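Local coordinates for uncharacterized protein (Sulfolobus solfataricus P2, PDB 2QS7), which is a putative oxidoreductase of the DsrE/DsrF-like family whose exact reaction is not established, at residues Y84-W87 against H88-V91. Residues are numbered along the deposited sequence; the frame is centred on the assembly and turned at random.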
loop_
_atom_site.group_PDB
_atom_site.type_symbol
_atom_site.label_atom_id
_atom_site.label_comp_id
_atom_site.label_asym_id
_atom_site.label_seq_id
_atom_site.Cartn_x
_atom_site.Cartn_y
_atom_site.Cartn_z
ATOM N N TYR A 84 -8.254 6.431 23.033
ATOM C CA TYR A 84 -7.296 5.636 22.316
ATOM C C TYR A 84 -6.057 6.515 22.073
ATOM O O TYR A 84 -6.200 7.655 21.653
ATOM C CB TYR A 84 -7.925 5.113 21.021
ATOM C CG TYR A 84 -7.305 3.810 20.610
ATOM C CD1 TYR A 84 -7.762 2.607 21.155
ATOM C CD2 TYR A 84 -6.227 3.771 19.730
ATOM C CE1 TYR A 84 -7.172 1.387 20.810
ATOM C CE2 TYR A 84 -5.628 2.563 19.377
ATOM C CZ TYR A 84 -6.106 1.378 19.919
ATOM O OH TYR A 84 -5.516 0.193 19.566
ATOM N N PRO A 85 -4.842 6.008 22.379
ATOM C CA PRO A 85 -3.630 6.825 22.162
ATOM C C PRO A 85 -3.424 7.262 20.721
ATOM O O PRO A 85 -3.918 6.593 19.805
ATOM C CB PRO A 85 -2.472 5.895 22.560
ATOM C CG PRO A 85 -3.076 4.735 23.261
ATOM C CD PRO A 85 -4.546 4.688 22.969
HETATM N N MSE A 86 -2.714 8.377 20.523
HETATM C CA MSE A 86 -2.385 8.875 19.186
HETATM C C MSE A 86 -1.357 7.921 18.576
HETATM O O MSE A 86 -0.606 7.246 19.302
HETATM C CB MSE A 86 -1.817 10.311 19.263
HETATM C CG MSE A 86 -2.746 11.301 20.014
HETATM SE SE MSE A 86 -2.095 13.185 20.253
HETATM C CE MSE A 86 -2.581 13.975 18.560
ATOM N N TRP A 87 -1.311 7.877 17.254
ATOM C CA TRP A 87 -0.411 6.983 16.571
ATOM C C TRP A 87 1.041 7.081 17.025
ATOM O O TRP A 87 1.724 6.050 17.178
ATOM C CB TRP A 87 -0.526 7.198 15.062
ATOM C CG TRP A 87 0.101 8.443 14.575
ATOM C CD1 TRP A 87 -0.479 9.655 14.425
ATOM C CD2 TRP A 87 1.456 8.586 14.165
ATOM N NE1 TRP A 87 0.429 10.552 13.934
ATOM C CE2 TRP A 87 1.629 9.920 13.767
ATOM C CE3 TRP A 87 2.534 7.703 14.064
ATOM C CZ2 TRP A 87 2.840 10.410 13.292
ATOM C CZ3 TRP A 87 3.752 8.195 13.601
ATOM C CH2 TRP A 87 3.890 9.547 13.228
ATOM N N HIS A 88 1.533 8.294 17.211
ATOM C CA HIS A 88 2.929 8.472 17.600
ATOM C C HIS A 88 3.200 8.034 19.028
ATOM O O HIS A 88 4.312 7.646 19.330
ATOM C CB HIS A 88 3.427 9.894 17.372
ATOM C CG HIS A 88 2.583 10.936 18.011
ATOM N ND1 HIS A 88 2.725 11.301 19.333
ATOM C CD2 HIS A 88 1.591 11.708 17.504
ATOM C CE1 HIS A 88 1.844 12.248 19.616
ATOM N NE2 HIS A 88 1.142 12.513 18.524
ATOM N N GLN A 89 2.199 8.121 19.901
ATOM C CA GLN A 89 2.326 7.650 21.268
ATOM C C GLN A 89 2.433 6.141 21.262
ATOM O O GLN A 89 3.199 5.573 22.015
ATOM C CB GLN A 89 1.131 8.081 22.104
ATOM C CG GLN A 89 1.042 9.597 22.244
ATOM C CD GLN A 89 -0.179 10.055 23.009
ATOM O OE1 GLN A 89 -1.227 9.397 23.022
ATOM N NE2 GLN A 89 -0.050 11.199 23.653
ATOM N N LEU A 90 1.676 5.488 20.386
ATOM C CA LEU A 90 1.766 4.041 20.242
ATOM C C LEU A 90 3.163 3.642 19.777
ATOM O O LEU A 90 3.715 2.636 20.245
ATOM C CB LEU A 90 0.696 3.499 19.283
ATOM C CG LEU A 90 -0.780 3.548 19.705
ATOM C CD1 LEU A 90 -1.673 3.129 18.543
ATOM C CD2 LEU A 90 -1.076 2.700 20.940
ATOM N N VAL A 91 3.751 4.419 18.876
ATOM C CA VAL A 91 5.103 4.099 18.408
ATOM C C VAL A 91 6.135 4.287 19.545
ATOM O O VAL A 91 6.959 3.379 19.816
ATOM C CB VAL A 91 5.483 4.882 17.150
ATOM C CG1 VAL A 91 6.935 4.582 16.755
ATOM C CG2 VAL A 91 4.518 4.496 16.029
#
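Half of a capping box starts helix 87-97: M86, a selenomethionine in the crystal, is the N-cap, and Q89, three residues on, reaches back to its backbone N-H. Q89 OE1 accepts M86 N at 3.1 Å, the donor standing above the carbonyl plane of the amide. This is the side-chain-to-backbone half of the box, with a glutamine as acceptor. CG of Q89 lies anti to its own carbonyl carbon (chi1 -64°), and the extended chain beyond carries the amide back to the cap. The helical bonding starts at M86 O, which takes L90 N at 3.1 Å and, more weakly, Q89 N; V91 N to W87 O follows.

W87 and H88 pack together on the same first turn. H88 CB rests squarely over the six-membered ring of W87, 3.9 Å from its centroid. The imidazole then turns its edge to the indole's five-membered ring in a T-shaped pair, planes at 84°. M86 CB lies over one imidazole face. W87 itself is buried, reaching I19 and L22 of helix 19-34, F43 of strand 38-43 and I51, so the indole packs the start of the helix on helix 19-34 and strand 38-43 of the parallel sheet. A leucine here would probably leave H88 CB without its flat platform, the imidazole freer to turn and a gap among those core partners.

On the flank nearer the incoming loop, the Y84 ring packs on M23 and meets F111 of a second subunit edge-to-face. The two methyls of L90 meet neighbouring loop residues: CD1 approaches Y84 CE2 at 4.1 Å, while CD2 lies against P85 CG at 3.7 Å.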